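Local atomic coordinates of ammonium transporter (Kuenenia stuttgartiensis, PDB entry 6EU6), a protein that probably senses ammonium at the membrane through an ammonium-transporter-type domain and relays the signal to a histidine kinase. Residues S54-F67 with F96-A108. Sequence-based numbering, arbitrary orientation.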
ATOM      1  N   SER A  54      -6.974 -20.030  -3.147  1.00 26.77           N
ATOM      2  CA  SER A  54      -6.315 -20.300  -1.891  1.00 24.84           C
ATOM      3  C   SER A  54      -7.230 -19.911  -0.742  1.00 27.48           C
ATOM      4  O   SER A  54      -7.331 -20.611   0.251  1.00 27.53           O
ATOM      5  CB  SER A  54      -4.909 -19.665  -1.870  1.00 26.85           C
ATOM      6  OG  SER A  54      -4.939 -18.256  -1.856  1.00 31.07           O
ATOM      7  N   SER A  55      -7.970 -18.803  -0.890  1.00 28.58           N
ATOM      8  CA  SER A  55      -8.868 -18.363   0.185  1.00 27.23           C
ATOM      9  C   SER A  55      -9.943 -19.420   0.399  1.00 27.27           C
ATOM     10  O   SER A  55     -10.257 -19.759   1.514  1.00 28.23           O
ATOM     11  CB  SER A  55      -9.579 -17.066  -0.174  1.00 30.93           C
ATOM     12  OG  SER A  55      -8.711 -15.922  -0.226  1.00 30.22           O
ATOM     13  N   LEU A  56     -10.572 -19.860  -0.654  1.00 26.26           N
ATOM     14  CA  LEU A  56     -11.700 -20.777  -0.476  1.00 30.02           C
ATOM     15  C   LEU A  56     -11.246 -22.191  -0.032  1.00 28.75           C
ATOM     16  O   LEU A  56     -11.877 -22.818   0.807  1.00 27.89           O
ATOM     17  CB  LEU A  56     -12.528 -20.904  -1.750  1.00 33.44           C
ATOM     18  CG  LEU A  56     -13.307 -19.665  -2.189  1.00 41.00           C
ATOM     19  CD1 LEU A  56     -14.063 -20.012  -3.447  1.00 40.58           C
ATOM     20  CD2 LEU A  56     -14.273 -19.272  -1.142  1.00 45.94           C
ATOM     21  N   VAL A  57     -10.140 -22.666  -0.571  1.00 27.59           N
ATOM     22  CA  VAL A  57      -9.663 -24.018  -0.223  1.00 29.62           C
ATOM     23  C   VAL A  57      -9.185 -24.015   1.217  1.00 28.50           C
ATOM     24  O   VAL A  57      -9.406 -24.958   1.977  1.00 27.73           O
ATOM     25  CB  VAL A  57      -8.584 -24.459  -1.209  1.00 27.81           C
ATOM     26  CG1 VAL A  57      -7.862 -25.741  -0.721  1.00 29.60           C
ATOM     27  CG2 VAL A  57      -9.181 -24.631  -2.570  1.00 29.47           C
ATOM     28  N   PHE A  58      -8.545 -22.928   1.642  1.00 26.96           N
ATOM     29  CA  PHE A  58      -8.022 -22.887   2.978  1.00 25.84           C
ATOM     30  C   PHE A  58      -9.166 -22.706   3.974  1.00 29.74           C
ATOM     31  O   PHE A  58      -9.130 -23.321   5.053  1.00 27.42           O
ATOM     32  CB  PHE A  58      -7.000 -21.770   3.197  1.00 26.30           C
ATOM     33  CG  PHE A  58      -6.202 -21.909   4.477  1.00 26.33           C
ATOM     34  CD1 PHE A  58      -5.260 -22.879   4.614  1.00 29.85           C
ATOM     35  CD2 PHE A  58      -6.418 -21.093   5.523  1.00 29.08           C
ATOM     36  CE1 PHE A  58      -4.530 -23.006   5.785  1.00 28.47           C
ATOM     37  CE2 PHE A  58      -5.704 -21.209   6.706  1.00 29.87           C
ATOM     38  CZ  PHE A  58      -4.728 -22.152   6.818  1.00 26.56           C
ATOM     39  N   PHE A  59     -10.172 -21.894   3.615  1.00 27.74           N
ATOM     40  CA  PHE A  59     -11.375 -21.792   4.432  1.00 27.42           C
ATOM     41  C   PHE A  59     -12.030 -23.181   4.592  1.00 29.78           C
ATOM     42  O   PHE A  59     -12.424 -23.566   5.705  1.00 33.21           O
ATOM     43  CB  PHE A  59     -12.353 -20.813   3.841  1.00 28.10           C
ATOM     44  CG  PHE A  59     -13.707 -20.788   4.514  1.00 31.35           C
ATOM     45  CD1 PHE A  59     -13.917 -20.069   5.672  1.00 32.64           C
ATOM     46  CD2 PHE A  59     -14.776 -21.436   3.951  1.00 34.28           C
ATOM     47  CE1 PHE A  59     -15.161 -20.072   6.298  1.00 33.53           C
ATOM     48  CE2 PHE A  59     -16.015 -21.441   4.564  1.00 33.85           C
ATOM     49  CZ  PHE A  59     -16.200 -20.788   5.739  1.00 32.15           C
ATOM     50  N   SER A  60     -12.120 -23.936   3.517  1.00 30.85           N
ATOM     51  CA  SER A  60     -12.945 -25.159   3.556  1.00 31.40           C
ATOM     52  C   SER A  60     -12.213 -26.284   4.294  1.00 31.32           C
ATOM     53  O   SER A  60     -12.774 -26.917   5.217  1.00 32.05           O
ATOM     54  CB  SER A  60     -13.253 -25.636   2.142  1.00 34.96           C
ATOM     55  OG  SER A  60     -13.951 -24.624   1.469  1.00 35.39           O
ATOM     56  N   VAL A  61     -11.013 -26.591   3.838  1.00 31.63           N
ATOM     57  CA  VAL A  61     -10.261 -27.701   4.443  1.00 34.71           C
ATOM     58  C   VAL A  61      -8.911 -27.408   5.024  1.00 31.10           C
ATOM     59  O   VAL A  61      -8.505 -28.019   6.063  1.00 29.47           O
ATOM     60  CB  VAL A  61     -10.168 -28.903   3.493  1.00 38.00           C
ATOM     61  CG1 VAL A  61     -11.541 -29.251   2.987  1.00 49.53           C
ATOM     62  CG2 VAL A  61      -9.289 -28.620   2.342  1.00 42.02           C
ATOM     63  N   GLY A  62      -8.193 -26.469   4.419  1.00 32.29           N
ATOM     64  CA  GLY A  62      -6.798 -26.272   4.848  1.00 30.68           C
ATOM     65  C   GLY A  62      -6.622 -25.920   6.306  1.00 27.62           C
ATOM     66  O   GLY A  62      -5.777 -26.476   7.006  1.00 29.09           O
ATOM     67  N   PHE A  63      -7.393 -24.944   6.789  1.00 30.31           N
ATOM     68  CA  PHE A  63      -7.246 -24.523   8.145  1.00 31.20           C
ATOM     69  C   PHE A  63      -7.498 -25.730   9.089  1.00 32.13           C
ATOM     70  O   PHE A  63      -6.814 -25.874  10.107  1.00 29.37           O
ATOM     71  CB  PHE A  63      -8.175 -23.376   8.484  1.00 27.95           C
ATOM     72  CG  PHE A  63      -7.990 -22.837   9.885  1.00 31.05           C
ATOM     73  CD1 PHE A  63      -7.049 -21.825  10.147  1.00 31.19           C
ATOM     74  CD2 PHE A  63      -8.739 -23.336  10.970  1.00 31.22           C
ATOM     75  CE1 PHE A  63      -6.861 -21.338  11.413  1.00 31.09           C
ATOM     76  CE2 PHE A  63      -8.511 -22.896  12.244  1.00 29.76           C
ATOM     77  CZ  PHE A  63      -7.592 -21.868  12.491  1.00 33.03           C
ATOM     78  N   GLY A  64      -8.490 -26.561   8.773  1.00 33.12           N
ATOM     79  CA  GLY A  64      -8.808 -27.671   9.664  1.00 34.00           C
ATOM     80  C   GLY A  64      -7.687 -28.697   9.722  1.00 32.12           C
ATOM     81  O   GLY A  64      -7.234 -29.060  10.791  1.00 34.07           O
ATOM     82  N   PHE A  65      -7.185 -29.072   8.562  1.00 30.25           N
ATOM     83  CA  PHE A  65      -6.064 -29.997   8.491  1.00 31.06           C
ATOM     84  C   PHE A  65      -4.867 -29.477   9.258  1.00 32.56           C
ATOM     85  O   PHE A  65      -4.125 -30.259   9.871  1.00 31.47           O
ATOM     86  CB  PHE A  65      -5.626 -30.254   7.066  1.00 29.70           C
ATOM     87  CG  PHE A  65      -6.517 -31.169   6.273  1.00 32.63           C
ATOM     88  CD1 PHE A  65      -7.455 -32.011   6.861  1.00 35.01           C
ATOM     89  CD2 PHE A  65      -6.372 -31.232   4.899  1.00 34.18           C
ATOM     90  CE1 PHE A  65      -8.262 -32.857   6.092  1.00 34.84           C
ATOM     91  CE2 PHE A  65      -7.125 -32.124   4.129  1.00 41.85           C
ATOM     92  CZ  PHE A  65      -8.104 -32.948   4.727  1.00 35.44           C
ATOM     93  N   MET A  66      -4.648 -28.163   9.208  1.00 31.84           N
ATOM     94  CA  MET A  66      -3.456 -27.558   9.763  1.00 30.28           C
ATOM     95  C   MET A  66      -3.556 -27.343  11.293  1.00 31.63           C
ATOM     96  O   MET A  66      -2.619 -27.596  12.039  1.00 28.77           O
ATOM     97  CB  MET A  66      -3.227 -26.185   9.106  1.00 30.76           C
ATOM     98  CG  MET A  66      -1.888 -25.544   9.512  1.00 29.84           C
ATOM     99  SD  MET A  66      -1.369 -24.412   8.155  1.00 29.53           S
ATOM    100  CE  MET A  66       0.122 -23.660   8.882  1.00 28.63           C
ATOM    101  N   PHE A  67      -4.691 -26.839  11.737  1.00 29.51           N
ATOM    102  CA  PHE A  67      -4.837 -26.385  13.114  1.00 31.36           C
ATOM    103  C   PHE A  67      -5.936 -27.099  13.938  1.00 32.40           C
ATOM    104  O   PHE A  67      -6.027 -26.846  15.157  1.00 32.74           O
ATOM    105  CB  PHE A  67      -5.122 -24.869  13.137  1.00 30.41           C
ATOM    106  CG  PHE A  67      -3.932 -24.049  12.717  1.00 29.87           C
ATOM    107  CD1 PHE A  67      -2.771 -23.972  13.531  1.00 28.02           C
ATOM    108  CD2 PHE A  67      -3.935 -23.392  11.518  1.00 29.38           C
ATOM    109  CE1 PHE A  67      -1.651 -23.249  13.079  1.00 31.80           C
ATOM    110  CE2 PHE A  67      -2.864 -22.617  11.115  1.00 29.63           C
ATOM    111  CZ  PHE A  67      -1.710 -22.581  11.868  1.00 28.94           C
ATOM    112  N   PHE A  96      -6.939 -14.777  13.903  1.00 28.96           N
ATOM    113  CA  PHE A  96      -5.963 -15.841  13.707  1.00 31.33           C
ATOM    114  C   PHE A  96      -6.267 -16.557  12.411  1.00 28.88           C
ATOM    115  O   PHE A  96      -5.379 -16.878  11.635  1.00 28.51           O
ATOM    116  CB  PHE A  96      -6.042 -16.828  14.842  1.00 30.29           C
ATOM    117  CG  PHE A  96      -5.055 -17.929  14.732  1.00 30.48           C
ATOM    118  CD1 PHE A  96      -3.737 -17.759  15.153  1.00 31.87           C
ATOM    119  CD2 PHE A  96      -5.425 -19.137  14.187  1.00 26.70           C
ATOM    120  CE1 PHE A  96      -2.834 -18.825  15.066  1.00 34.84           C
ATOM    121  CE2 PHE A  96      -4.524 -20.199  14.069  1.00 25.78           C
ATOM    122  CZ  PHE A  96      -3.231 -20.050  14.533  1.00 30.24           C
ATOM    123  N   PHE A  97      -7.535 -16.889  12.194  1.00 28.97           N
ATOM    124  CA  PHE A  97      -7.935 -17.623  11.011  1.00 27.04           C
ATOM    125  C   PHE A  97      -7.556 -16.857   9.710  1.00 30.25           C
ATOM    126  O   PHE A  97      -6.994 -17.454   8.777  1.00 26.63           O
ATOM    127  CB  PHE A  97      -9.429 -17.850  11.040  1.00 29.54           C
ATOM    128  CG  PHE A  97      -9.907 -18.825  10.041  1.00 28.61           C
ATOM    129  CD1 PHE A  97     -10.244 -18.440   8.775  1.00 30.73           C
ATOM    130  CD2 PHE A  97     -10.116 -20.143  10.408  1.00 33.16           C
ATOM    131  CE1 PHE A  97     -10.709 -19.343   7.840  1.00 32.90           C
ATOM    132  CE2 PHE A  97     -10.628 -21.037   9.492  1.00 35.01           C
ATOM    133  CZ  PHE A  97     -10.893 -20.641   8.185  1.00 34.22           C
ATOM    134  N   PHE A  98      -7.799 -15.543   9.692  1.00 25.55           N
ATOM    135  CA  PHE A  98      -7.542 -14.805   8.487  1.00 25.20           C
ATOM    136  C   PHE A  98      -6.044 -14.642   8.263  1.00 26.50           C
ATOM    137  O   PHE A  98      -5.579 -14.715   7.118  1.00 26.68           O
ATOM    138  CB  PHE A  98      -8.238 -13.439   8.515  1.00 23.52           C
ATOM    139  CG  PHE A  98      -8.071 -12.667   7.229  1.00 25.54           C
ATOM    140  CD1 PHE A  98      -8.424 -13.229   5.995  1.00 30.43           C
ATOM    141  CD2 PHE A  98      -7.453 -11.440   7.226  1.00 29.73           C
ATOM    142  CE1 PHE A  98      -8.190 -12.572   4.797  1.00 34.30           C
ATOM    143  CE2 PHE A  98      -7.231 -10.762   6.024  1.00 29.06           C
ATOM    144  CZ  PHE A  98      -7.610 -11.321   4.816  1.00 31.89           C
ATOM    145  N   PHE A  99      -5.331 -14.370   9.347  1.00 26.82           N
ATOM    146  CA  PHE A  99      -3.869 -14.351   9.346  1.00 27.96           C
ATOM    147  C   PHE A  99      -3.261 -15.614   8.748  1.00 28.08           C
ATOM    148  O   PHE A  99      -2.447 -15.558   7.820  1.00 25.20           O
ATOM    149  CB  PHE A  99      -3.364 -14.064  10.741  1.00 28.79           C
ATOM    150  CG  PHE A  99      -1.863 -13.789  10.821  1.00 29.71           C
ATOM    151  CD1 PHE A  99      -1.340 -12.568  10.466  1.00 30.72           C
ATOM    152  CD2 PHE A  99      -0.995 -14.755  11.249  1.00 29.70           C
ATOM    153  CE1 PHE A  99       0.066 -12.311  10.566  1.00 32.19           C
ATOM    154  CE2 PHE A  99       0.379 -14.505  11.369  1.00 29.54           C
ATOM    155  CZ  PHE A  99       0.920 -13.278  10.990  1.00 30.59           C
ATOM    156  N   GLN A 100      -3.769 -16.757   9.158  1.00 25.78           N
ATOM    157  CA  GLN A 100      -3.227 -17.981   8.640  1.00 27.96           C
ATOM    158  C   GLN A 100      -3.717 -18.182   7.203  1.00 28.86           C
ATOM    159  O   GLN A 100      -3.020 -18.781   6.438  1.00 26.23           O
ATOM    160  CB  GLN A 100      -3.625 -19.176   9.525  1.00 29.70           C
ATOM    161  CG  GLN A 100      -3.081 -19.131  10.957  1.00 28.21           C
ATOM    162  CD  GLN A 100      -1.548 -19.190  10.979  1.00 26.86           C
ATOM    163  OE1 GLN A 100      -0.940 -19.737  10.098  1.00 28.27           O
ATOM    164  NE2 GLN A 100      -0.937 -18.563  11.972  1.00 32.87           N
ATOM    165  N   MET A 101      -4.912 -17.680   6.816  1.00 27.16           N
ATOM    166  CA  MET A 101      -5.329 -17.784   5.433  1.00 26.39           C
ATOM    167  C   MET A 101      -4.372 -17.050   4.495  1.00 26.35           C
ATOM    168  O   MET A 101      -4.017 -17.554   3.434  1.00 25.48           O
ATOM    169  CB  MET A 101      -6.774 -17.245   5.245  1.00 27.40           C
ATOM    170  CG  MET A 101      -7.292 -17.328   3.827  1.00 32.69           C
ATOM    171  SD  MET A 101      -8.998 -16.683   3.729  1.00 31.54           S
ATOM    172  CE  MET A 101      -9.770 -18.110   4.465  1.00 35.99           C
ATOM    173  N   VAL A 102      -3.995 -15.823   4.866  1.00 24.28           N
ATOM    174  CA  VAL A 102      -3.112 -15.096   3.978  1.00 25.11           C
ATOM    175  C   VAL A 102      -1.688 -15.731   3.962  1.00 25.59           C
ATOM    176  O   VAL A 102      -0.976 -15.626   2.973  1.00 25.22           O
ATOM    177  CB  VAL A 102      -3.108 -13.571   4.245  1.00 24.07           C
ATOM    178  CG1 VAL A 102      -4.514 -13.009   4.001  1.00 27.19           C
ATOM    179  CG2 VAL A 102      -2.652 -13.207   5.632  1.00 26.97           C
ATOM    180  N   PHE A 103      -1.248 -16.335   5.072  1.00 25.27           N
ATOM    181  CA  PHE A 103      -0.050 -17.219   5.004  1.00 23.75           C
ATOM    182  C   PHE A 103      -0.173 -18.314   3.936  1.00 26.68           C
ATOM    183  O   PHE A 103       0.719 -18.530   3.126  1.00 26.03           O
ATOM    184  CB  PHE A 103       0.259 -17.793   6.409  1.00 26.76           C
ATOM    185  CG  PHE A 103       1.111 -16.903   7.259  1.00 25.90           C
ATOM    186  CD1 PHE A 103       0.949 -15.534   7.237  1.00 28.16           C
ATOM    187  CD2 PHE A 103       2.021 -17.441   8.130  1.00 31.70           C
ATOM    188  CE1 PHE A 103       1.730 -14.710   8.014  1.00 28.18           C
ATOM    189  CE2 PHE A 103       2.854 -16.615   8.865  1.00 31.98           C
ATOM    190  CZ  PHE A 103       2.687 -15.255   8.833  1.00 30.68           C
ATOM    191  N   ALA A 104      -1.316 -18.997   3.905  1.00 26.72           N
ATOM    192  CA  ALA A 104      -1.532 -20.048   2.941  1.00 27.73           C
ATOM    193  C   ALA A 104      -1.504 -19.465   1.518  1.00 28.94           C
ATOM    194  O   ALA A 104      -0.937 -20.094   0.631  1.00 25.70           O
ATOM    195  CB  ALA A 104      -2.862 -20.798   3.165  1.00 28.30           C
ATOM    196  N   SER A 105      -2.110 -18.286   1.308  1.00 23.89           N
ATOM    197  CA  SER A 105      -2.070 -17.678   0.025  1.00 25.00           C
ATOM    198  C   SER A 105      -0.651 -17.340  -0.431  1.00 22.84           C
ATOM    199  O   SER A 105      -0.382 -17.305  -1.659  1.00 24.97           O
ATOM    200  CB  SER A 105      -2.926 -16.417   0.023  1.00 24.80           C
ATOM    201  OG  SER A 105      -4.289 -16.805   0.267  1.00 28.53           O
ATOM    202  N   THR A 106       0.166 -16.938   0.518  1.00 24.02           N
ATOM    203  CA  THR A 106       1.623 -16.695   0.262  1.00 24.41           C
ATOM    204  C   THR A 106       2.322 -17.973  -0.237  1.00 25.82           C
ATOM    205  O   THR A 106       3.016 -18.000  -1.221  1.00 25.87           O
ATOM    206  CB  THR A 106       2.308 -16.133   1.495  1.00 26.41           C
ATOM    207  OG1 THR A 106       1.568 -15.018   1.976  1.00 26.17           O
ATOM    208  CG2 THR A 106       3.676 -15.660   1.196  1.00 26.11           C
ATOM    209  N   ALA A 107       2.120 -19.035   0.491  1.00 25.31           N
ATOM    210  CA  ALA A 107       2.737 -20.334   0.142  1.00 26.18           C
ATOM    211  C   ALA A 107       2.328 -20.750  -1.249  1.00 25.68           C
ATOM    212  O   ALA A 107       3.128 -21.161  -2.050  1.00 25.59           O
ATOM    213  CB  ALA A 107       2.319 -21.380   1.165  1.00 23.95           C
ATOM    214  N   ALA A 108       1.078 -20.516  -1.581  1.00 26.33           N
ATOM    215  CA  ALA A 108       0.601 -21.046  -2.839  1.00 25.63           C
ATOM    216  C   ALA A 108       0.994 -20.222  -4.043  1.00 26.43           C
ATOM    217  O   ALA A 108       1.123 -20.745  -5.158  1.00 24.93           O
ATOM    218  CB  ALA A 108      -0.922 -21.117  -2.741  1.00 28.61           C
TER
HETATM  219  O   HOH W   1      -2.676 -17.664  -3.254  1.00 28.45           O
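The ring of F63 lies between F97 and F67: F97 CD2 stands 3.3 Å above the F63 ring plane, over its centre, F67 CB is offset on the opposite face, and F96 CD2 and F58 CE2 meet the edge in plane. The F63–F97 pair is oblique, neither a stack nor a T. With CG anti to the backbone N (chi1 -176°), F63 is directed at helix 96-108; an alanine here would probably open a gap beneath F97 and deprive the F96 ring of a neighbour at its edge. F96 in turn points its edge at the face of F67, a T-shaped pair with centroids 5.1 Å apart and planes at 75°, while M66 CG lies over the other face of F67. Q100 is a knob in the hole formed by F58, F63, M66 and F67; its chain bends at chi2, and OE1 comes to 3.4 Å from F67 CZ near that ring's plane. F58 takes a CH-pi contact from A104 CB, 3.8 Å from the ring centroid, with the backbone N of F63 over its opposite face. Farther along, M101 turns at chi3, bringing CE to 3.4 Å from S55 O and against F59 CB. At the S54 end the contact becomes polar: S54 OG and S105 OG are hydrogen-bonded at 2.7 Å, and a water lies within hydrogen-bonding distance of both S54 OG and S105 O. The axes of 54-67 and 96-108 approach to 9.1 Å with their directions at 127°, a steep oblique crossing; the segments belong to helices 40-67 and 93-114 of this transporter-family bundle. Helix 121-144 packs against M66 and A108, helix 2-34 against F98 and V102, and M244 of a second subunit against F59.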